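Local structure of exported gluconolactonase (Xanthomonas campestris pv. campestris, 3DR2) at residues A[58-63]-A[89-94]; A[126-131]-A[164-169]; A[138-143]-A[197-202]; A[215-220]-A[231-236]. The protein probably catalyses the hydrolysis of gluconolactone in secondary glucose metabolism, as a calcium-binding six-bladed beta-propeller of the SMP-30 family. All coordinates share one frame; numbering follows the deposited sequence.

Interaction 1 of 4, residues A[58-63]-A[89-94]; sequences TLVWSD and NGNAVD
Ser62 and Asn91 meet through a relay of two hydrogen bonds between strands that share no backbone bond: the axes of 58-63 and 89-93 approach to 6.5 Å and run roughly antiparallel. Ser62 OG donates to the carbonyl oxygen Asn89 O at 2.7 Å, the donor tilted modestly from the carbonyl plane. The same hydroxyl oxygen accepts from Asn91 ND2 at 2.8 Å, with a bent N-H...O angle of 144° and OG lying somewhat out of the amide plane. In Asn91, chi1 of -64° puts CG anti to the carbonyl carbon, and chi2 of -71° turns the amide so that ND2 faces Ser62 OG. That amide is further fixed by His101 ND1 at OD1 and by Gly49 O at ND2, so its polar atoms are satisfied within the buried interior.

The Val60 end is looser. Its CG1 comes no nearer to Asn91 than 4.2 Å, at CG, a methyl against the amide carbon in van der Waals contact only. All five touching residues are buried, so even this side is covered by protein. The Asn89 side chain lies about 4 Å from a bound calcium ion and touches Glu48 and Asn134 of a calcium site. The contact thus joins consecutive propeller blades through side chains, not sheet pairing: strand 58-63 pairs with 47-53 and 68-73, whereas 88-93 is an edge strand, the first of the next blade's sheet, paired with 99-103.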
loop_
_atom_site.group_PDB
_atom_site.type_symbol
_atom_site.label_atom_id
_atom_site.label_comp_id
_atom_site.label_asym_id
_atom_site.label_seq_id
_atom_site.Cartn_x
_atom_site.Cartn_y
_atom_site.Cartn_z
ATOM N N THR A 58 -14.892 9.916 -16.484
ATOM C CA THR A 58 -13.780 9.616 -15.596
ATOM C C THR A 58 -13.246 8.199 -15.791
ATOM O O THR A 58 -14.019 7.269 -16.010
ATOM C CB THR A 58 -14.240 9.746 -14.126
ATOM O OG1 THR A 58 -14.672 11.090 -13.873
ATOM C CG2 THR A 58 -13.115 9.374 -13.166
ATOM N N LEU A 59 -11.926 8.042 -15.721
ATOM C CA LEU A 59 -11.320 6.716 -15.820
ATOM C C LEU A 59 -11.174 6.257 -14.369
ATOM O O LEU A 59 -10.410 6.839 -13.596
ATOM C CB LEU A 59 -9.938 6.773 -16.483
ATOM C CG LEU A 59 -9.252 5.434 -16.811
ATOM C CD1 LEU A 59 -8.809 4.705 -15.538
ATOM C CD2 LEU A 59 -10.212 4.558 -17.617
ATOM N N VAL A 60 -11.926 5.227 -14.006
ATOM C CA VAL A 60 -11.914 4.670 -12.658
ATOM C C VAL A 60 -10.936 3.498 -12.568
ATOM O O VAL A 60 -10.933 2.638 -13.436
ATOM C CB VAL A 60 -13.318 4.135 -12.296
ATOM C CG1 VAL A 60 -13.293 3.505 -10.916
ATOM C CG2 VAL A 60 -14.349 5.257 -12.373
ATOM N N TRP A 61 -10.098 3.456 -11.540
ATOM C CA TRP A 61 -9.195 2.321 -11.399
ATOM C C TRP A 61 -8.833 2.149 -9.932
ATOM O O TRP A 61 -9.070 3.046 -9.126
ATOM C CB TRP A 61 -7.961 2.484 -12.301
ATOM C CG TRP A 61 -6.785 3.205 -11.736
ATOM C CD1 TRP A 61 -5.640 2.642 -11.267
ATOM C CD2 TRP A 61 -6.602 4.624 -11.650
ATOM N NE1 TRP A 61 -4.745 3.618 -10.899
ATOM C CE2 TRP A 61 -5.311 4.846 -11.124
ATOM C CE3 TRP A 61 -7.400 5.730 -11.972
ATOM C CZ2 TRP A 61 -4.797 6.131 -10.907
ATOM C CZ3 TRP A 61 -6.890 7.007 -11.757
ATOM C CH2 TRP A 61 -5.599 7.195 -11.229
ATOM N N SER A 62 -8.296 0.987 -9.578
ATOM C CA SER A 62 -7.964 0.712 -8.187
ATOM C C SER A 62 -6.497 0.753 -7.827
ATOM O O SER A 62 -5.644 0.418 -8.634
ATOM C CB SER A 62 -8.446 -0.691 -7.791
ATOM O OG SER A 62 -9.827 -0.854 -7.996
ATOM N N ASP A 63 -6.214 1.179 -6.602
ATOM C CA ASP A 63 -4.856 1.085 -6.092
ATOM C C ASP A 63 -5.126 -0.034 -5.089
ATOM O O ASP A 63 -5.523 0.221 -3.958
ATOM C CB ASP A 63 -4.394 2.333 -5.351
ATOM C CG ASP A 63 -2.992 2.165 -4.777
ATOM O OD1 ASP A 63 -2.421 3.141 -4.252
ATOM O OD2 ASP A 63 -2.454 1.036 -4.856
ATOM N N ASN A 89 -10.209 -4.633 -6.398
ATOM C CA ASN A 89 -9.344 -4.928 -7.538
ATOM C C ASN A 89 -10.034 -4.489 -8.829
ATOM O O ASN A 89 -10.013 -3.312 -9.175
ATOM C CB ASN A 89 -9.032 -6.437 -7.564
ATOM C CG ASN A 89 -7.914 -6.795 -8.538
ATOM O OD1 ASN A 89 -7.320 -7.878 -8.449
ATOM N ND2 ASN A 89 -7.626 -5.897 -9.470
ATOM N N GLY A 90 -10.671 -5.421 -9.530
ATOM C CA GLY A 90 -11.339 -5.055 -10.763
ATOM C C GLY A 90 -12.514 -4.099 -10.597
ATOM O O GLY A 90 -13.194 -4.109 -9.570
ATOM N N ASN A 91 -12.726 -3.254 -11.607
ATOM C CA ASN A 91 -13.851 -2.312 -11.643
ATOM C C ASN A 91 -14.481 -2.444 -13.026
ATOM O O ASN A 91 -13.806 -2.809 -13.996
ATOM C CB ASN A 91 -13.406 -0.852 -11.491
ATOM C CG ASN A 91 -12.773 -0.565 -10.156
ATOM O OD1 ASN A 91 -13.443 -0.535 -9.123
ATOM N ND2 ASN A 91 -11.466 -0.346 -10.168
ATOM N N ALA A 92 -15.769 -2.133 -13.103
ATOM C CA ALA A 92 -16.514 -2.168 -14.354
ATOM C C ALA A 92 -17.704 -1.236 -14.179
ATOM O O ALA A 92 -17.988 -0.788 -13.067
ATOM C CB ALA A 92 -16.988 -3.581 -14.659
ATOM N N VAL A 93 -18.392 -0.939 -15.277
ATOM C CA VAL A 93 -19.546 -0.051 -15.239
ATOM C C VAL A 93 -20.737 -0.767 -15.852
ATOM O O VAL A 93 -20.647 -1.264 -16.969
ATOM C CB VAL A 93 -19.271 1.237 -16.035
ATOM C CG1 VAL A 93 -20.454 2.197 -15.901
ATOM C CG2 VAL A 93 -17.994 1.886 -15.535
ATOM N N ASP A 94 -21.850 -0.826 -15.128
ATOM C CA ASP A 94 -23.014 -1.514 -15.654
ATOM C C ASP A 94 -23.831 -0.645 -16.601
ATOM O O ASP A 94 -23.477 0.503 -16.869
ATOM C CB ASP A 94 -23.875 -2.078 -14.511
ATOM C CG ASP A 94 -24.584 -1.008 -13.697
ATOM O OD1 ASP A 94 -25.071 -1.355 -12.597
ATOM O OD2 ASP A 94 -24.671 0.155 -14.146
#

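Interaction 2 of 4, residues A[126-131]-A[164-169]; sequences AGKRLN and PELAHH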
loop_
_atom_site.group_PDB
_atom_site.type_symbol
_atom_site.label_atom_id
_atom_site.label_comp_id
_atom_site.label_asym_id
_atom_site.label_seq_id
_atom_site.Cartn_x
_atom_site.Cartn_y
_atom_site.Cartn_z
ATOM N N ALA A 126 -22.990 -21.452 -3.308
ATOM C CA ALA A 126 -23.425 -22.646 -2.601
ATOM C C ALA A 126 -23.170 -22.475 -1.102
ATOM O O ALA A 126 -22.731 -23.404 -0.423
ATOM C CB ALA A 126 -22.680 -23.855 -3.129
ATOM N N GLY A 127 -23.434 -21.271 -0.601
ATOM C CA GLY A 127 -23.253 -20.981 0.810
ATOM C C GLY A 127 -21.832 -20.777 1.312
ATOM O O GLY A 127 -21.637 -20.428 2.476
ATOM N N LYS A 128 -20.842 -20.993 0.449
ATOM C CA LYS A 128 -19.443 -20.828 0.838
ATOM C C LYS A 128 -18.873 -19.534 0.263
ATOM O O LYS A 128 -19.197 -19.158 -0.858
ATOM C CB LYS A 128 -18.611 -22.008 0.327
ATOM C CG LYS A 128 -19.032 -23.376 0.858
ATOM C CD LYS A 128 -18.180 -24.477 0.236
ATOM C CE LYS A 128 -18.633 -25.854 0.688
ATOM N NZ LYS A 128 -17.788 -26.942 0.122
ATOM N N ARG A 129 -18.018 -18.859 1.026
ATOM C CA ARG A 129 -17.422 -17.614 0.545
ATOM C C ARG A 129 -16.607 -17.824 -0.728
ATOM O O ARG A 129 -15.955 -18.856 -0.902
ATOM C CB ARG A 129 -16.512 -16.992 1.614
ATOM C CG ARG A 129 -17.219 -16.587 2.903
ATOM C CD ARG A 129 -16.330 -15.739 3.813
ATOM N NE ARG A 129 -16.105 -14.391 3.287
ATOM C CZ ARG A 129 -15.374 -13.460 3.898
ATOM N NH1 ARG A 129 -14.793 -13.726 5.060
ATOM N NH2 ARG A 129 -15.225 -12.258 3.355
ATOM N N LEU A 130 -16.654 -16.836 -1.619
ATOM C CA LEU A 130 -15.895 -16.876 -2.863
ATOM C C LEU A 130 -14.431 -16.751 -2.446
ATOM O O LEU A 130 -14.150 -16.342 -1.321
ATOM C CB LEU A 130 -16.291 -15.692 -3.745
ATOM C CG LEU A 130 -17.738 -15.687 -4.252
ATOM C CD1 LEU A 130 -18.110 -14.311 -4.794
ATOM C CD2 LEU A 130 -17.886 -16.744 -5.332
ATOM N N ASN A 131 -13.509 -17.091 -3.344
ATOM C CA ASN A 131 -12.079 -17.013 -3.032
ATOM C C ASN A 131 -11.612 -15.560 -2.879
ATOM O O ASN A 131 -11.174 -15.140 -1.812
ATOM C CB ASN A 131 -11.255 -17.693 -4.133
ATOM C CG ASN A 131 -11.566 -19.178 -4.277
ATOM O OD1 ASN A 131 -11.778 -19.881 -3.286
ATOM N ND2 ASN A 131 -11.567 -19.665 -5.513
ATOM N N PRO A 164 -9.127 -21.306 1.239
ATOM C CA PRO A 164 -10.352 -21.173 0.450
ATOM C C PRO A 164 -11.430 -22.154 0.890
ATOM O O PRO A 164 -11.122 -23.237 1.387
ATOM C CB PRO A 164 -9.869 -21.432 -0.976
ATOM C CG PRO A 164 -8.733 -22.375 -0.780
ATOM C CD PRO A 164 -8.009 -21.768 0.399
ATOM N N GLU A 165 -12.689 -21.761 0.721
ATOM C CA GLU A 165 -13.819 -22.613 1.087
ATOM C C GLU A 165 -14.297 -23.366 -0.150
ATOM O O GLU A 165 -14.993 -24.378 -0.046
ATOM C CB GLU A 165 -14.966 -21.771 1.651
ATOM C CG GLU A 165 -14.616 -20.997 2.908
ATOM C CD GLU A 165 -15.822 -20.304 3.530
ATOM O OE1 GLU A 165 -15.625 -19.497 4.460
ATOM O OE2 GLU A 165 -16.965 -20.568 3.097
ATOM N N LEU A 166 -13.928 -22.861 -1.324
ATOM C CA LEU A 166 -14.303 -23.487 -2.584
ATOM C C LEU A 166 -13.114 -24.282 -3.114
ATOM O O LEU A 166 -11.966 -23.880 -2.932
ATOM C CB LEU A 166 -14.714 -22.420 -3.603
ATOM C CG LEU A 166 -15.875 -21.504 -3.196
ATOM C CD1 LEU A 166 -16.157 -20.496 -4.299
ATOM C CD2 LEU A 166 -17.113 -22.334 -2.909
ATOM N N ALA A 167 -13.393 -25.410 -3.764
ATOM C CA ALA A 167 -12.341 -26.259 -4.311
ATOM C C ALA A 167 -12.171 -26.020 -5.806
ATOM O O ALA A 167 -11.816 -26.928 -6.562
ATOM C CB ALA A 167 -12.671 -27.728 -4.051
ATOM N N HIS A 168 -12.425 -24.792 -6.230
ATOM C CA HIS A 168 -12.304 -24.441 -7.632
ATOM C C HIS A 168 -12.153 -22.935 -7.805
ATOM O O HIS A 168 -12.629 -22.156 -6.971
ATOM C CB HIS A 168 -13.540 -24.940 -8.398
ATOM C CG HIS A 168 -14.845 -24.591 -7.742
ATOM N ND1 HIS A 168 -15.502 -23.402 -7.973
ATOM C CD2 HIS A 168 -15.599 -25.269 -6.844
ATOM C CE1 HIS A 168 -16.604 -23.360 -7.244
ATOM N NE2 HIS A 168 -16.686 -24.481 -6.550
ATOM N N HIS A 169 -11.463 -22.541 -8.874
ATOM C CA HIS A 169 -11.258 -21.129 -9.221
ATOM C C HIS A 169 -12.138 -21.005 -10.453
ATOM O O HIS A 169 -11.761 -21.467 -11.526
ATOM C CB HIS A 169 -9.812 -20.858 -9.638
ATOM C CG HIS A 169 -8.792 -21.282 -8.632
ATOM N ND1 HIS A 169 -7.446 -21.320 -8.920
ATOM C CD2 HIS A 169 -8.915 -21.687 -7.346
ATOM C CE1 HIS A 169 -6.781 -21.731 -7.854
ATOM N NE2 HIS A 169 -7.649 -21.961 -6.886
HETATM O O HOH W 1 -13.239 -19.620 -0.900
#
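Glu165 CG stands anti to the carbonyl carbon (chi1 -61°), and the chain beyond it is extended (chi2 -173°), carrying the carboxylate to the backbone of Arg129. Arg129 N donates to Glu165 OE2 at 2.9 Å with an N-H...O angle of 151°, meeting the oxygen from above the carboxylate plane. Alongside, Arg129 CG approaches Glu165 OE1 at 3.7 Å, but the guanidinium leads away and its NH2 bonds to Arg106 O. Lys128 lays its CD against the backbone Glu165 O and its CB against Leu166 CD2, the latter at 3.6 Å. These contacts join a short strand, 128-129, to the loop between strands 144-147 and 169-174 of a propeller sheet, on the periphery of the fold. Asn131 closes the other end: its ND2 donates to the backbone oxygen His168 O at 3.1 Å, which lies in the amide plane, while OD1 approaches Pro164 CB. A water bridges the middle, donating to Arg129 O and to Asn131 OD1 and accepting from Glu165 N at 2.7 Å. Leu166 CD1 meets Leu130 CD2 at 4.3 Å, and both leucines touch Tyr172 of strand 169-174.

Interaction 3 of 4, residues A[138-143]-A[197-202]; sequences VARDGA and PDEQTL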
loop_
_atom_site.group_PDB
_atom_site.type_symbol
_atom_site.label_atom_id
_atom_site.label_comp_id
_atom_site.label_asym_id
_atom_site.label_seq_id
_atom_site.Cartn_x
_atom_site.Cartn_y
_atom_site.Cartn_z
ATOM N N VAL A 138 -19.321 -6.541 -17.623
ATOM C CA VAL A 138 -20.775 -6.545 -17.661
ATOM C C VAL A 138 -21.204 -6.836 -19.094
ATOM O O VAL A 138 -20.809 -6.126 -20.017
ATOM C CB VAL A 138 -21.347 -5.183 -17.235
ATOM C CG1 VAL A 138 -22.865 -5.245 -17.219
ATOM C CG2 VAL A 138 -20.810 -4.804 -15.862
ATOM N N ALA A 139 -21.998 -7.889 -19.275
ATOM C CA ALA A 139 -22.470 -8.267 -20.603
ATOM C C ALA A 139 -23.600 -7.350 -21.055
ATOM O O ALA A 139 -24.168 -6.604 -20.256
ATOM C CB ALA A 139 -22.939 -9.720 -20.601
ATOM N N ARG A 140 -23.922 -7.402 -22.342
ATOM C CA ARG A 140 -24.985 -6.565 -22.880
ATOM C C ARG A 140 -26.333 -6.793 -22.201
ATOM O O ARG A 140 -27.173 -5.895 -22.181
ATOM C CB ARG A 140 -25.118 -6.781 -24.389
ATOM C CG ARG A 140 -24.124 -5.982 -25.213
ATOM C CD ARG A 140 -24.534 -5.946 -26.679
ATOM N NE ARG A 140 -24.214 -7.188 -27.371
ATOM C CZ ARG A 140 -23.030 -7.448 -27.915
ATOM N NH1 ARG A 140 -22.058 -6.545 -27.849
ATOM N NH2 ARG A 140 -22.817 -8.606 -28.524
ATOM N N ASP A 141 -26.542 -7.981 -21.642
ATOM C CA ASP A 141 -27.807 -8.272 -20.982
ATOM C C ASP A 141 -27.808 -7.893 -19.500
ATOM O O ASP A 141 -28.741 -8.216 -18.760
ATOM C CB ASP A 141 -28.177 -9.750 -21.176
ATOM C CG ASP A 141 -27.259 -10.702 -20.428
ATOM O OD1 ASP A 141 -26.135 -10.305 -20.060
ATOM O OD2 ASP A 141 -27.666 -11.866 -20.219
ATOM N N GLY A 142 -26.756 -7.204 -19.067
ATOM C CA GLY A 142 -26.682 -6.773 -17.682
ATOM C C GLY A 142 -26.046 -7.733 -16.696
ATOM O O GLY A 142 -25.834 -7.378 -15.536
ATOM N N ALA A 143 -25.751 -8.951 -17.139
ATOM C CA ALA A 143 -25.132 -9.942 -16.268
ATOM C C ALA A 143 -23.688 -9.544 -15.979
ATOM O O ALA A 143 -22.997 -9.035 -16.855
ATOM C CB ALA A 143 -25.166 -11.314 -16.928
ATOM N N PRO A 197 -16.700 -8.751 -29.634
ATOM C CA PRO A 197 -17.823 -7.839 -29.880
ATOM C C PRO A 197 -19.190 -8.516 -30.018
ATOM O O PRO A 197 -20.181 -8.018 -29.487
ATOM C CB PRO A 197 -17.391 -7.073 -31.138
ATOM C CG PRO A 197 -16.310 -7.927 -31.748
ATOM C CD PRO A 197 -15.587 -8.488 -30.558
ATOM N N ASP A 198 -19.252 -9.653 -30.703
ATOM C CA ASP A 198 -20.530 -10.342 -30.875
ATOM C C ASP A 198 -20.905 -11.200 -29.672
ATOM O O ASP A 198 -21.945 -11.860 -29.663
ATOM C CB ASP A 198 -20.507 -11.201 -32.148
ATOM C CG ASP A 198 -19.509 -12.349 -32.077
ATOM O OD1 ASP A 198 -19.395 -13.084 -33.082
ATOM O OD2 ASP A 198 -18.842 -12.528 -31.034
ATOM N N GLU A 199 -20.051 -11.184 -28.655
ATOM C CA GLU A 199 -20.264 -11.960 -27.441
ATOM C C GLU A 199 -20.382 -13.470 -27.657
ATOM O O GLU A 199 -20.905 -14.177 -26.802
ATOM C CB GLU A 199 -21.499 -11.449 -26.690
ATOM C CG GLU A 199 -21.288 -10.098 -26.018
ATOM C CD GLU A 199 -22.415 -9.725 -25.069
ATOM O OE1 GLU A 199 -22.275 -8.717 -24.348
ATOM O OE2 GLU A 199 -23.444 -10.436 -25.039
ATOM N N GLN A 200 -19.898 -13.964 -28.795
ATOM C CA GLN A 200 -19.951 -15.399 -29.076
ATOM C C GLN A 200 -18.737 -16.103 -28.476
ATOM O O GLN A 200 -18.731 -17.325 -28.308
ATOM C CB GLN A 200 -19.992 -15.662 -30.584
ATOM C CG GLN A 200 -21.338 -15.388 -31.238
ATOM C CD GLN A 200 -21.370 -15.808 -32.702
ATOM O OE1 GLN A 200 -20.701 -15.212 -33.547
ATOM N NE2 GLN A 200 -22.142 -16.847 -33.004
ATOM N N THR A 201 -17.712 -15.323 -28.149
ATOM C CA THR A 201 -16.494 -15.867 -27.569
ATOM C C THR A 201 -16.151 -15.122 -26.284
ATOM O O THR A 201 -16.242 -13.903 -26.227
ATOM C CB THR A 201 -15.299 -15.735 -28.548
ATOM O OG1 THR A 201 -15.575 -16.469 -29.747
ATOM C CG2 THR A 201 -14.015 -16.273 -27.915
ATOM N N LEU A 202 -15.783 -15.867 -25.249
ATOM C CA LEU A 202 -15.394 -15.264 -23.978
ATOM C C LEU A 202 -13.923 -15.599 -23.791
ATOM O O LEU A 202 -13.536 -16.772 -23.848
ATOM C CB LEU A 202 -16.189 -15.864 -22.813
ATOM C CG LEU A 202 -16.285 -15.084 -21.490
ATOM C CD1 LEU A 202 -16.272 -16.061 -20.328
ATOM C CD2 LEU A 202 -15.152 -14.093 -21.349
HETATM O O HOH W 2 -25.463 -10.182 -23.436
#
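Ala139 to Gly142 forms a type I beta turn, closed by Gly142 N to Ala139 O at 2.9 Å, and faces the loop 197-200, in which Glu199 has positive phi (59°). Between the two loops Arg140 and Glu199 carry the contact. Glu199 CG is anti to the carbonyl carbon (chi1 -72°), and the extended chain beyond it reaches back to the turn, where Arg140 N donates to OE1 at 2.9 Å on the syn lone pair, nearly straight. The Arg140 side chain travels the opposite way. It bends at chi3, which sets NE, and the guanidinium then meets Pro197 O end-on, NH1 and NH2 both gripping it at 2.9 Å; this oxygen lies in the guanidinium plane. The flat group is also covered on one face by Glu199 CG, 3.2 Å above the plane and offset toward the rim, and the carboxylate is stacked on it with the planes 14° apart. Glu199 OE2 accepts from a water at 2.6 Å, and that water takes a weak bond from Asp141 N. Each loop contains an Asx turn: Asp141 OD1 accepts from Ala143 N, and Asp198 OD2, also hydrogen-bonded to Ser196 OG, from Gln200 N. These loops link neighbouring strands in two consecutive sheets of the propeller, Ala139 also touching Trp145 and Phe195. No guanidinium N-H points at the carboxylate, and Arg140 NE to Glu199 OE1 is a long 3.9 Å, so the salt bridge probably contributes charge attraction alone, while the directional bonds each pair a side chain with a backbone group of the other loop, in a largely exposed setting.

Interaction 4 of 4, residues A[215-220]-A[231-236]; sequences VEITAF and RHFASV
Ile217 pairs with Ala234 and Ala219 with Arg231 through backbone bonds, with a register shift between the pairs. Ala219 N donates to Arg231 O at 2.8 Å, and Arg231 N returns a bond to Ala219 O. Ile217 N donates to Ala234 O at 2.9 Å, while Ile217 O accepts twice, from Phe233 N at 2.9 Å and from Ala234 N at 3.2 Å. Glu216 OE2 reaches the edge of the His232 ring at CD2, 3.2 Å away, with carboxylate and ring planes 83° apart. Two residues opposite one define a classic beta bulge, in the hairpin of strands 216-223 and 226-234 that forms the outer half of a four-stranded propeller blade. Phe233, the extra residue, has CG anti to the backbone N (chi1 172°); its side chain and that of Ile217 lie side by side, pointing the same way, with CD1 at 3.8 Å from Ile217 CG2, and its CB rests near Ala219 CB. Ala219 CB also sits over the centre of the Arg231 guanidinium, 3.7 Å above its plane. Outside this first shell, the His232 ring is positioned by a hydrogen bond between its NE2 and Ser235 OG, and the Glu216 carboxylate by Thr218 OG1 at OE1 and Ser214 OG at OE2. Farther out, Arg231 NH1 bonds to Asp229 O, Tyr203 meets the Phe233 ring edge-to-face, and Leu252 of the next sheet touches both Ile217 and Phe233.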
loop_
_atom_site.group_PDB
_atom_site.type_symbol
_atom_site.label_atom_id
_atom_site.label_comp_id
_atom_site.label_asym_id
_atom_site.label_seq_id
_atom_site.Cartn_x
_atom_site.Cartn_y
_atom_site.Cartn_z
ATOM N N VAL A 215 0.183 -20.558 -18.457
ATOM C CA VAL A 215 -0.079 -19.127 -18.322
ATOM C C VAL A 215 -0.507 -18.758 -19.733
ATOM O O VAL A 215 0.297 -18.823 -20.664
ATOM C CB VAL A 215 1.184 -18.331 -17.948
ATOM C CG1 VAL A 215 0.893 -16.842 -18.047
ATOM C CG2 VAL A 215 1.622 -18.678 -16.534
ATOM N N GLU A 216 -1.766 -18.369 -19.898
ATOM C CA GLU A 216 -2.268 -18.071 -21.224
ATOM C C GLU A 216 -3.591 -17.326 -21.194
ATOM O O GLU A 216 -4.173 -17.078 -20.137
ATOM C CB GLU A 216 -2.511 -19.387 -21.970
ATOM C CG GLU A 216 -3.620 -20.216 -21.306
ATOM C CD GLU A 216 -4.009 -21.470 -22.074
ATOM O OE1 GLU A 216 -5.220 -21.661 -22.324
ATOM O OE2 GLU A 216 -3.113 -22.267 -22.419
ATOM N N ILE A 217 -4.048 -16.974 -22.388
ATOM C CA ILE A 217 -5.346 -16.352 -22.565
ATOM C C ILE A 217 -6.110 -17.496 -23.215
ATOM O O ILE A 217 -5.686 -18.042 -24.242
ATOM C CB ILE A 217 -5.319 -15.156 -23.528
ATOM C CG1 ILE A 217 -4.468 -14.030 -22.936
ATOM C CG2 ILE A 217 -6.745 -14.658 -23.767
ATOM C CD1 ILE A 217 -4.397 -12.798 -23.816
ATOM N N THR A 218 -7.217 -17.875 -22.592
ATOM C CA THR A 218 -8.041 -18.974 -23.072
ATOM C C THR A 218 -9.329 -18.435 -23.682
ATOM O O THR A 218 -9.838 -17.404 -23.257
ATOM C CB THR A 218 -8.391 -19.913 -21.903
ATOM O OG1 THR A 218 -7.199 -20.217 -21.169
ATOM C CG2 THR A 218 -9.012 -21.202 -22.415
ATOM N N ALA A 219 -9.853 -19.138 -24.679
ATOM C CA ALA A 219 -11.087 -18.721 -25.325
ATOM C C ALA A 219 -12.158 -19.787 -25.139
ATOM O O ALA A 219 -11.879 -20.984 -25.192
ATOM C CB ALA A 219 -10.846 -18.475 -26.806
ATOM N N PHE A 220 -13.385 -19.336 -24.907
ATOM C CA PHE A 220 -14.529 -20.224 -24.717
ATOM C C PHE A 220 -15.638 -19.811 -25.667
ATOM O O PHE A 220 -15.722 -18.652 -26.080
ATOM C CB PHE A 220 -15.081 -20.101 -23.299
ATOM C CG PHE A 220 -14.204 -20.687 -22.237
ATOM C CD1 PHE A 220 -14.308 -22.029 -21.893
ATOM C CD2 PHE A 220 -13.319 -19.879 -21.527
ATOM C CE1 PHE A 220 -13.552 -22.558 -20.857
ATOM C CE2 PHE A 220 -12.557 -20.397 -20.487
ATOM C CZ PHE A 220 -12.672 -21.740 -20.146
ATOM N N ARG A 231 -10.309 -23.572 -25.449
ATOM C CA ARG A 231 -9.124 -23.631 -26.298
ATOM C C ARG A 231 -8.128 -22.518 -25.980
ATOM O O ARG A 231 -8.506 -21.448 -25.497
ATOM C CB ARG A 231 -9.540 -23.509 -27.762
ATOM C CG ARG A 231 -10.341 -22.246 -28.032
ATOM C CD ARG A 231 -10.843 -22.167 -29.459
ATOM N NE ARG A 231 -11.571 -20.924 -29.714
ATOM C CZ ARG A 231 -12.776 -20.633 -29.225
ATOM N NH1 ARG A 231 -13.419 -21.493 -28.441
ATOM N NH2 ARG A 231 -13.347 -19.476 -29.533
ATOM N N HIS A 232 -6.857 -22.777 -26.267
ATOM C CA HIS A 232 -5.812 -21.791 -26.048
ATOM C C HIS A 232 -5.955 -20.729 -27.128
ATOM O O HIS A 232 -6.084 -21.054 -28.307
ATOM C CB HIS A 232 -4.433 -22.450 -26.146
ATOM C CG HIS A 232 -3.297 -21.474 -26.214
ATOM N ND1 HIS A 232 -2.934 -20.833 -27.379
ATOM C CD2 HIS A 232 -2.439 -21.036 -25.262
ATOM C CE1 HIS A 232 -1.899 -20.045 -27.143
ATOM N NE2 HIS A 232 -1.580 -20.151 -25.866
ATOM N N PHE A 233 -5.943 -19.461 -26.723
ATOM C CA PHE A 233 -6.074 -18.369 -27.674
ATOM C C PHE A 233 -4.732 -17.702 -27.954
ATOM O O PHE A 233 -4.370 -17.485 -29.108
ATOM C CB PHE A 233 -7.080 -17.329 -27.169
ATOM C CG PHE A 233 -7.125 -16.078 -28.003
ATOM C CD1 PHE A 233 -6.476 -14.920 -27.579
ATOM C CD2 PHE A 233 -7.789 -16.063 -29.228
ATOM C CE1 PHE A 233 -6.487 -13.765 -28.363
ATOM C CE2 PHE A 233 -7.805 -14.909 -30.023
ATOM C CZ PHE A 233 -7.156 -13.764 -29.589
ATOM N N ALA A 234 -3.994 -17.370 -26.902
ATOM C CA ALA A 234 -2.699 -16.742 -27.098
ATOM C C ALA A 234 -1.855 -16.718 -25.843
ATOM O O ALA A 234 -2.356 -16.876 -24.732
ATOM C CB ALA A 234 -2.879 -15.317 -27.622
ATOM N N SER A 235 -0.557 -16.534 -26.045
ATOM C CA SER A 235 0.400 -16.436 -24.954
ATOM C C SER A 235 1.108 -15.118 -25.200
ATOM O O SER A 235 1.396 -14.785 -26.348
ATOM C CB SER A 235 1.431 -17.571 -25.011
ATOM O OG SER A 235 0.827 -18.841 -24.833
ATOM N N VAL A 236 1.361 -14.345 -24.151
ATOM C CA VAL A 236 2.076 -13.092 -24.348
ATOM C C VAL A 236 3.560 -13.421 -24.264
ATOM O O VAL A 236 3.964 -14.312 -23.518
ATOM C CB VAL A 236 1.711 -12.024 -23.285
ATOM C CG1 VAL A 236 0.275 -11.575 -23.487
ATOM C CG2 VAL A 236 1.916 -12.577 -21.874
HETATM O O HOH W 3 1.064 -16.071 -21.578
HETATM O O HOH W 4 -15.849 -19.253 -29.486
#

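The four contacts follow one another round the propeller, in chain order except that interactions 2 and 3 interleave, their segments alternating. Interaction 1 is the most central, its centre about 8 Å from that of the chain, whereas interaction 2 lies farthest out, at about 22 Å. Interactions 1 and 3 touch where Val138 CG2 packs on Ala92, Val93 and Asp94, their centres about 18 Å apart. Interactions 3 and 4, also about 18 Å apart, both reach one sheet through strands 201-206 and 216-223, with a probable bond between Leu202 O and Phe220 N. Interactions 1 and 3 tie consecutive blades, interaction 4 holds the outer strands of one blade, and interaction 2 fastens peripheral strand 128-129 to the loop before 169-174.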